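Local atomic coordinates of RagA protein (Porphyromonas gingivalis, PDB entry 6SLN), a protein that probably imports peptides across the outer membrane as a TonB-dependent receptor, with a plug domain inside a beta barrel. Residues Thr149-Ala154 against Asn708-Asp713; Arg489-Tyr494 against Met546-Gly551; Ile712-Pro717 against Gln727-Met732. One frame throughout, in Å; residues are numbered along the deposited sequence.

Interaction 1: residues Thr149-Ala154 against Asn708-Asp713; sequences TGSLGA and NDMLID
One backbone hydrogen bond joins the plug loop Thr149-Ala154 to the barrel strand. Ala154 N donates to Leu711 O at 3.3 Å. The N-H lies in the plane of that carbonyl, and the bond is moderately bent (150°). The same oxygen also receives a CA-H...O contact from Gly153 CA at 3.2 Å, so the loop turns around one carbonyl of the strand. Beside it, Ala154 CB rests on Leu711 CB at 4.0 Å.

The apolar part is carried by Leu152 and Met710. Met710 has CG anti to the backbone N (chi1 167°) and bends at chi3 (-76°). This brings its CE methyl close to Gly150 O (3.4 Å) and to Ser151 CA. Leu152 crosses Met710 obliquely, with CG 3.9 Å from Met710 SD. Leu152 CD1 also lies alongside Ile712 CD1 at 4.0 Å, the two side chains pointing the same way.

Further out, Ser151 OG shapes the loop. It accepts from Gly153 N at 2.9 Å, an ST turn. Glu678 of strand 678-691 is a second-shell anchor: its OE1 bonds both Ser151 OG and Leu711 N. Thr707 OG1 bonds Gly150 O. Water 1 donates to Leu152 O and to Asp713 O, bridging the two segments where Asp713 ends the contact.

The plug loop therefore meets the barrel mainly through backbone groups and apolar branches. Glu678 OE1 is shared by the Ser151 hydroxyl of the loop and the Leu711 N-H of the strand, which would probably favour its charged form in this buried setting.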
loop_
_atom_site.group_PDB
_atom_site.type_symbol
_atom_site.label_atom_id
_atom_site.label_comp_id
_atom_site.label_asym_id
_atom_site.label_seq_id
_atom_site.Cartn_x
_atom_site.Cartn_y
_atom_site.Cartn_z
ATOM N N THR A 149 -3.774 -32.363 23.426
ATOM C CA THR A 149 -3.231 -31.941 22.139
ATOM C C THR A 149 -3.362 -33.109 21.180
ATOM O O THR A 149 -2.812 -34.184 21.435
ATOM C CB THR A 149 -1.763 -31.529 22.245
ATOM O OG1 THR A 149 -1.618 -30.500 23.227
ATOM C CG2 THR A 149 -1.258 -30.995 20.917
ATOM N N GLY A 150 -4.092 -32.911 20.095
ATOM C CA GLY A 150 -4.265 -34.026 19.192
ATOM C C GLY A 150 -3.175 -34.209 18.158
ATOM O O GLY A 150 -3.265 -35.140 17.350
ATOM N N SER A 151 -2.143 -33.362 18.139
ATOM C CA SER A 151 -1.204 -33.444 17.029
ATOM C C SER A 151 0.090 -32.736 17.390
ATOM O O SER A 151 0.087 -31.738 18.105
ATOM C CB SER A 151 -1.801 -32.846 15.751
ATOM O OG SER A 151 -0.801 -32.517 14.795
ATOM N N LEU A 152 1.197 -33.268 16.884
ATOM C CA LEU A 152 2.500 -32.638 17.049
ATOM C C LEU A 152 2.783 -31.557 16.000
ATOM O O LEU A 152 3.899 -31.027 15.960
ATOM C CB LEU A 152 3.595 -33.708 17.008
ATOM C CG LEU A 152 3.437 -34.864 17.984
ATOM C CD1 LEU A 152 4.707 -35.673 17.965
ATOM C CD2 LEU A 152 3.168 -34.351 19.375
ATOM N N GLY A 153 1.806 -31.217 15.154
ATOM C CA GLY A 153 2.004 -30.231 14.101
ATOM C C GLY A 153 0.772 -29.395 13.813
ATOM O O GLY A 153 0.732 -28.197 14.116
ATOM N N ALA A 154 -0.235 -30.024 13.219
ATOM C CA ALA A 154 -1.513 -29.368 12.990
ATOM C C ALA A 154 -2.021 -28.743 14.283
ATOM O O ALA A 154 -1.851 -29.297 15.372
ATOM C CB ALA A 154 -2.531 -30.378 12.448
ATOM N N ASN A 708 -3.918 -40.518 13.725
ATOM C CA ASN A 708 -3.154 -41.259 12.728
ATOM C C ASN A 708 -3.024 -40.417 11.470
ATOM O O ASN A 708 -3.760 -39.448 11.277
ATOM C CB ASN A 708 -3.814 -42.604 12.388
ATOM C CG ASN A 708 -3.221 -43.752 13.166
ATOM O OD1 ASN A 708 -3.632 -44.031 14.290
ATOM N ND2 ASN A 708 -2.217 -44.403 12.584
ATOM N N ASP A 709 -2.106 -40.828 10.586
ATOM C CA ASP A 709 -1.664 -39.989 9.467
ATOM C C ASP A 709 -1.246 -38.612 9.984
ATOM O O ASP A 709 -1.528 -37.571 9.379
ATOM C CB ASP A 709 -2.743 -39.875 8.388
ATOM C CG ASP A 709 -2.952 -41.173 7.631
ATOM O OD1 ASP A 709 -2.498 -42.204 8.138
ATOM O OD2 ASP A 709 -3.559 -41.170 6.535
ATOM N N MET A 710 -0.552 -38.621 11.124
ATOM C CA MET A 710 -0.344 -37.419 11.918
ATOM C C MET A 710 0.377 -36.334 11.123
ATOM O O MET A 710 1.443 -36.568 10.542
ATOM C CB MET A 710 0.442 -37.783 13.179
ATOM C CG MET A 710 0.995 -36.600 13.951
ATOM S SD MET A 710 1.120 -36.947 15.711
ATOM C CE MET A 710 -0.606 -36.788 16.100
ATOM N N LEU A 711 -0.211 -35.139 11.095
ATOM C CA LEU A 711 0.407 -34.015 10.392
ATOM C C LEU A 711 1.522 -33.479 11.264
ATOM O O LEU A 711 1.285 -32.707 12.192
ATOM C CB LEU A 711 -0.621 -32.939 10.064
ATOM C CG LEU A 711 -1.311 -33.295 8.756
ATOM C CD1 LEU A 711 -2.614 -32.535 8.539
ATOM C CD2 LEU A 711 -0.315 -33.068 7.615
ATOM N N ILE A 712 2.741 -33.914 11.002
ATOM C CA ILE A 712 3.896 -33.401 11.718
ATOM C C ILE A 712 4.623 -32.446 10.792
ATOM O O ILE A 712 4.883 -32.769 9.624
ATOM C CB ILE A 712 4.827 -34.529 12.195
ATOM C CG1 ILE A 712 4.116 -35.439 13.213
ATOM C CG2 ILE A 712 6.120 -33.934 12.766
ATOM C CD1 ILE A 712 5.068 -36.315 14.075
ATOM N N ASP A 713 4.895 -31.247 11.294
ATOM C CA ASP A 713 5.785 -30.311 10.619
ATOM C C ASP A 713 7.188 -30.861 10.873
ATOM O O ASP A 713 7.892 -30.478 11.815
ATOM C CB ASP A 713 5.584 -28.894 11.154
ATOM C CG ASP A 713 6.173 -27.833 10.254
ATOM O OD1 ASP A 713 6.836 -28.192 9.263
ATOM O OD2 ASP A 713 5.977 -26.633 10.536
HETATM O O HOH W 1 5.964 -30.097 14.187
#

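Interaction 2: residues Arg489-Tyr494 against Met546-Gly551; sequences RRERAY and MLLSQG
Polar interactions centre on Arg489. Its chain is stretched from CG to NE, with CG anti to the backbone N (chi1 178°), and it carries the guanidinium to the loop Met546-Gly551. There NH1 donates to Met546 O at 2.5 Å. The oxygen sits near the guanidinium plane, but the donor stands above the plane of the Met546 carbonyl. NE forms a salt bridge with Glu491 OE2 at 2.7 Å, using the anti lone pair of that oxygen. NH2 adds a weak bond to the same atom. Two sides of the guanidinium are thus held, one by the strand and one by the loop, which should limit its rotation.

The loop has its own bonds. Gln550 OE1 accepts from Leu547 N at 3.2 Å, and Gln550 N donates to Leu547 O at 2.8 Å.

Apolar contact comes from Leu548. Its CD1 touches Glu491 CG at 3.5 Å, where the bend at chi2 (-86°) folds the carboxylate back toward Arg489. Its CD2 meets Arg489 CG at 4.0 Å, the two side chains crossing at about a right angle.

Arg470 and Ser472 of strand 456-475 bind the Glu491 carboxylate. On the other side, strand 515-540 pairs with the backbone of Arg489, and its Ser537 OG bonds Leu548 O. His562 of the second subunit bonds Leu548 N, and an acidic side chain of another protein forms a salt bridge with Arg489 NH1, so this barrel strand and loop reach a subunit interface.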
loop_
_atom_site.group_PDB
_atom_site.type_symbol
_atom_site.label_atom_id
_atom_site.label_comp_id
_atom_site.label_asym_id
_atom_site.label_seq_id
_atom_site.Cartn_x
_atom_site.Cartn_y
_atom_site.Cartn_z
ATOM N N ARG A 489 8.023 6.219 7.760
ATOM C CA ARG A 489 6.603 5.974 7.909
ATOM C C ARG A 489 6.279 4.724 7.116
ATOM O O ARG A 489 6.862 4.502 6.052
ATOM C CB ARG A 489 5.801 7.165 7.400
ATOM C CG ARG A 489 4.314 6.956 7.473
ATOM C CD ARG A 489 3.569 8.200 7.072
ATOM N NE ARG A 489 2.156 8.119 7.413
ATOM C CZ ARG A 489 1.308 9.131 7.268
ATOM N NH1 ARG A 489 1.746 10.292 6.788
ATOM N NH2 ARG A 489 0.027 8.979 7.588
ATOM N N ARG A 490 5.369 3.904 7.644
ATOM C CA ARG A 490 4.948 2.678 6.974
ATOM C C ARG A 490 3.435 2.585 7.069
ATOM O O ARG A 490 2.856 2.834 8.131
ATOM C CB ARG A 490 5.624 1.425 7.585
ATOM C CG ARG A 490 4.973 0.073 7.225
ATOM C CD ARG A 490 5.998 -1.070 7.103
ATOM N NE ARG A 490 6.935 -1.127 8.218
ATOM C CZ ARG A 490 6.601 -1.388 9.486
ATOM N NH1 ARG A 490 5.336 -1.625 9.823
ATOM N NH2 ARG A 490 7.537 -1.400 10.436
ATOM N N GLU A 491 2.797 2.271 5.951
ATOM C CA GLU A 491 1.353 2.132 5.894
ATOM C C GLU A 491 0.991 0.769 5.316
ATOM O O GLU A 491 1.601 0.304 4.336
ATOM C CB GLU A 491 0.724 3.238 5.043
ATOM C CG GLU A 491 1.075 4.602 5.505
ATOM C CD GLU A 491 0.149 5.088 6.585
ATOM O OE1 GLU A 491 -0.976 4.563 6.684
ATOM O OE2 GLU A 491 0.547 6.009 7.330
ATOM N N ARG A 492 -0.028 0.149 5.895
ATOM C CA ARG A 492 -0.376 -1.208 5.530
ATOM C C ARG A 492 -1.875 -1.322 5.378
ATOM O O ARG A 492 -2.643 -0.653 6.084
ATOM C CB ARG A 492 0.091 -2.214 6.585
ATOM C CG ARG A 492 1.486 -2.718 6.357
ATOM C CD ARG A 492 1.948 -3.376 7.581
ATOM N NE ARG A 492 3.339 -3.792 7.482
ATOM C CZ ARG A 492 4.034 -4.226 8.526
ATOM N NH1 ARG A 492 3.445 -4.281 9.710
ATOM N NH2 ARG A 492 5.297 -4.601 8.384
ATOM N N ALA A 493 -2.284 -2.220 4.485
ATOM C CA ALA A 493 -3.695 -2.491 4.259
ATOM C C ALA A 493 -3.874 -3.991 4.204
ATOM O O ALA A 493 -3.247 -4.653 3.373
ATOM C CB ALA A 493 -4.186 -1.836 2.967
ATOM N N TYR A 494 -4.714 -4.516 5.096
ATOM C CA TYR A 494 -5.001 -5.940 5.228
ATOM C C TYR A 494 -6.443 -6.173 4.823
ATOM O O TYR A 494 -7.315 -5.350 5.143
ATOM C CB TYR A 494 -4.843 -6.429 6.686
ATOM C CG TYR A 494 -3.487 -6.272 7.354
ATOM C CD1 TYR A 494 -3.072 -5.050 7.878
ATOM C CD2 TYR A 494 -2.651 -7.368 7.524
ATOM C CE1 TYR A 494 -1.832 -4.926 8.508
ATOM C CE2 TYR A 494 -1.424 -7.252 8.153
ATOM C CZ TYR A 494 -1.016 -6.036 8.637
ATOM O OH TYR A 494 0.211 -5.941 9.247
ATOM N N MET A 546 4.900 14.315 5.948
ATOM C CA MET A 546 5.180 12.900 6.153
ATOM C C MET A 546 4.243 11.995 5.337
ATOM O O MET A 546 3.979 10.852 5.727
ATOM C CB MET A 546 5.112 12.557 7.644
ATOM C CG MET A 546 6.289 13.065 8.433
ATOM S SD MET A 546 6.405 12.325 10.061
ATOM C CE MET A 546 7.110 10.742 9.629
ATOM N N LEU A 547 3.733 12.474 4.204
ATOM C CA LEU A 547 3.061 11.574 3.277
ATOM C C LEU A 547 4.082 10.623 2.645
ATOM O O LEU A 547 5.233 10.999 2.389
ATOM C CB LEU A 547 2.328 12.364 2.190
ATOM C CG LEU A 547 1.181 13.302 2.599
ATOM C CD1 LEU A 547 0.529 13.921 1.376
ATOM C CD2 LEU A 547 0.146 12.593 3.461
ATOM N N LEU A 548 3.659 9.380 2.396
ATOM C CA LEU A 548 4.573 8.414 1.803
ATOM C C LEU A 548 5.183 8.966 0.522
ATOM O O LEU A 548 6.370 8.758 0.252
ATOM C CB LEU A 548 3.845 7.091 1.533
ATOM C CG LEU A 548 3.485 6.291 2.793
ATOM C CD1 LEU A 548 2.746 5.010 2.493
ATOM C CD2 LEU A 548 4.732 6.014 3.628
ATOM N N SER A 549 4.396 9.706 -0.260
ATOM C CA SER A 549 4.872 10.286 -1.512
ATOM C C SER A 549 6.007 11.267 -1.326
ATOM O O SER A 549 6.605 11.687 -2.323
ATOM C CB SER A 549 3.741 11.009 -2.207
ATOM O OG SER A 549 2.989 11.701 -1.247
ATOM N N GLN A 550 6.325 11.636 -0.088
ATOM C CA GLN A 550 7.244 12.728 0.166
ATOM C C GLN A 550 8.566 12.246 0.712
ATOM O O GLN A 550 9.348 13.059 1.225
ATOM C CB GLN A 550 6.595 13.739 1.109
ATOM C CG GLN A 550 5.270 14.275 0.557
ATOM C CD GLN A 550 4.655 15.363 1.411
ATOM O OE1 GLN A 550 4.246 15.134 2.565
ATOM N NE2 GLN A 550 4.581 16.560 0.850
ATOM N N GLY A 551 8.836 10.948 0.609
ATOM C CA GLY A 551 10.112 10.429 1.040
ATOM C C GLY A 551 11.255 10.803 0.108
ATOM O O GLY A 551 11.075 11.252 -1.031
#

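Interaction 3: residues Ile712-Pro717 against Gln727-Met732; sequences IDVPMP and QNVGSM
Strand 696-715 and strand 724-728 run antiparallel, and Ile712 and Gln727 form a hydrogen-bonded pair between them. Ile712 N donates to Gln727 O at 3.0 Å, nearly along the C=O axis. Gln727 N returns a bond to Ile712 O, also at 3.0 Å and in the plane of that carbonyl. Asp713 is the centre of an inverse gamma turn, yet the strand continues to Pro715. Beyond Asn728 the second segment leaves the strand, and Gly730 turns with positive phi (75°).

The side chains of Ile712 and Gln727 lie on the same face. Gln727 is extended beyond CG, and its amide reaches Val714, whose side chain it crosses obliquely. Gln727 OE1 lies 3.1 Å from Val714 CG2 and 3.4 Å from Val714 CB, so the amide oxygen lies against the CG2 methyl, with CB a little farther off. Val714 has CG1 anti to the backbone N (chi1 162°), which leaves CG2 beside the backbone N. That methyl also meets Val729 CG1 at 4.3 Å. Ile712 CG1 approaches the carbonyl of Val729, 3.3 Å from its O.

The pair lies in the beta hairpin formed by strands 696-715 and 724-728. Its pairing continues through Val714 with Gln725 and Met716 with Phe723. Phe770 and Phe771, from a loop, pack on Val729 and Val714 respectively. Met716 O is bonded by a basic side chain of another protein, and the next strand, 732-746, starts at Met732 and pairs with strand 696-715.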
loop_
_atom_site.group_PDB
_atom_site.type_symbol
_atom_site.label_atom_id
_atom_site.label_comp_id
_atom_site.label_asym_id
_atom_site.label_seq_id
_atom_site.Cartn_x
_atom_site.Cartn_y
_atom_site.Cartn_z
ATOM N N ILE A 712 2.741 -33.914 11.002
ATOM C CA ILE A 712 3.896 -33.401 11.718
ATOM C C ILE A 712 4.623 -32.446 10.792
ATOM O O ILE A 712 4.883 -32.769 9.624
ATOM C CB ILE A 712 4.827 -34.529 12.195
ATOM C CG1 ILE A 712 4.116 -35.439 13.213
ATOM C CG2 ILE A 712 6.120 -33.934 12.766
ATOM C CD1 ILE A 712 5.068 -36.315 14.075
ATOM N N ASP A 713 4.895 -31.247 11.294
ATOM C CA ASP A 713 5.785 -30.311 10.619
ATOM C C ASP A 713 7.188 -30.861 10.873
ATOM O O ASP A 713 7.892 -30.478 11.815
ATOM C CB ASP A 713 5.584 -28.894 11.154
ATOM C CG ASP A 713 6.173 -27.833 10.254
ATOM O OD1 ASP A 713 6.836 -28.192 9.263
ATOM O OD2 ASP A 713 5.977 -26.633 10.536
ATOM N N VAL A 714 7.577 -31.812 10.031
ATOM C CA VAL A 714 8.739 -32.652 10.340
ATOM C C VAL A 714 9.998 -31.790 10.351
ATOM O O VAL A 714 10.233 -31.023 9.399
ATOM C CB VAL A 714 8.855 -33.798 9.332
ATOM C CG1 VAL A 714 10.247 -34.388 9.378
ATOM C CG2 VAL A 714 7.796 -34.883 9.616
ATOM N N PRO A 715 10.800 -31.846 11.416
ATOM C CA PRO A 715 12.057 -31.082 11.443
ATOM C C PRO A 715 13.050 -31.656 10.440
ATOM O O PRO A 715 13.335 -32.855 10.444
ATOM C CB PRO A 715 12.552 -31.254 12.893
ATOM C CG PRO A 715 11.393 -31.849 13.678
ATOM C CD PRO A 715 10.564 -32.591 12.665
ATOM N N MET A 716 13.572 -30.823 9.612
ATOM C CA MET A 716 14.474 -31.532 8.710
ATOM C C MET A 716 15.919 -31.402 9.174
ATOM O O MET A 716 16.291 -30.387 9.773
ATOM C CB MET A 716 14.359 -30.992 7.280
ATOM C CG MET A 716 12.927 -30.785 6.802
ATOM S SD MET A 716 12.395 -32.190 5.820
ATOM C CE MET A 716 13.593 -32.070 4.498
ATOM N N PRO A 717 16.742 -32.424 8.939
ATOM C CA PRO A 717 18.188 -32.252 9.105
ATOM C C PRO A 717 18.687 -31.127 8.219
ATOM O O PRO A 717 18.282 -31.002 7.065
ATOM C CB PRO A 717 18.773 -33.603 8.667
ATOM C CG PRO A 717 17.634 -34.390 8.099
ATOM C CD PRO A 717 16.380 -33.831 8.676
ATOM N N GLN A 727 4.453 -33.597 6.753
ATOM C CA GLN A 727 4.344 -34.986 6.327
ATOM C C GLN A 727 3.281 -35.677 7.178
ATOM O O GLN A 727 3.077 -35.329 8.342
ATOM C CB GLN A 727 5.687 -35.729 6.455
ATOM C CG GLN A 727 6.641 -35.540 5.269
ATOM C CD GLN A 727 8.104 -35.715 5.645
ATOM O OE1 GLN A 727 8.420 -35.985 6.790
ATOM N NE2 GLN A 727 8.997 -35.557 4.682
ATOM N N ASN A 728 2.598 -36.656 6.588
ATOM C CA ASN A 728 1.693 -37.522 7.341
ATOM C C ASN A 728 2.544 -38.625 7.953
ATOM O O ASN A 728 2.970 -39.558 7.269
ATOM C CB ASN A 728 0.599 -38.074 6.443
ATOM C CG ASN A 728 -0.238 -36.984 5.835
ATOM O OD1 ASN A 728 0.033 -36.539 4.717
ATOM N ND2 ASN A 728 -1.247 -36.522 6.574
ATOM N N VAL A 729 2.802 -38.513 9.248
ATOM C CA VAL A 729 3.909 -39.244 9.837
ATOM C C VAL A 729 3.707 -39.396 11.346
ATOM O O VAL A 729 3.311 -38.450 12.037
ATOM C CB VAL A 729 5.230 -38.529 9.489
ATOM C CG1 VAL A 729 6.254 -38.788 10.545
ATOM C CG2 VAL A 729 5.742 -39.002 8.131
ATOM N N GLY A 730 3.940 -40.600 11.865
ATOM C CA GLY A 730 3.814 -40.823 13.279
ATOM C C GLY A 730 2.374 -40.901 13.748
ATOM O O GLY A 730 1.427 -40.907 12.962
ATOM N N SER A 731 2.219 -40.987 15.069
ATOM C CA SER A 731 0.884 -41.045 15.656
ATOM C C SER A 731 0.968 -40.828 17.162
ATOM O O SER A 731 1.991 -41.101 17.793
ATOM C CB SER A 731 0.189 -42.379 15.351
ATOM O OG SER A 731 1.003 -43.456 15.750
ATOM N N MET A 732 -0.128 -40.325 17.712
ATOM C CA MET A 732 -0.312 -40.050 19.126
ATOM C C MET A 732 -1.562 -40.760 19.608
ATOM O O MET A 732 -2.175 -41.551 18.889
ATOM C CB MET A 732 -0.475 -38.558 19.418
ATOM C CG MET A 732 0.711 -37.684 19.174
ATOM S SD MET A 732 0.115 -35.992 19.292
ATOM C CE MET A 732 -0.171 -35.918 21.072
#

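Overall arrangement
Interactions 1 and 3 are neighbours, with centres about 7 Å apart. Both use strand 696-715, and Ile712 and Asp713 belong to both. Met710 O lies 2.7 Å from Val729 N, a probable hydrogen bond, so segment Asn708-Asp713 is gripped by the plug loop in interaction 1 and, through this bond, also by segment Gln727-Met732 of interaction 3. Interaction 2 is separate: its centre is about 41 Å from interaction 1 and about 42 Å from interaction 3, and the nearest atoms are about 21 Å away in each case. It lies on strand 487-510. Further along, this strand provides Phe501 and Asn503 to the pocket of the bound phosphatidylethanolamine lipid. Only interaction 1 includes the plug.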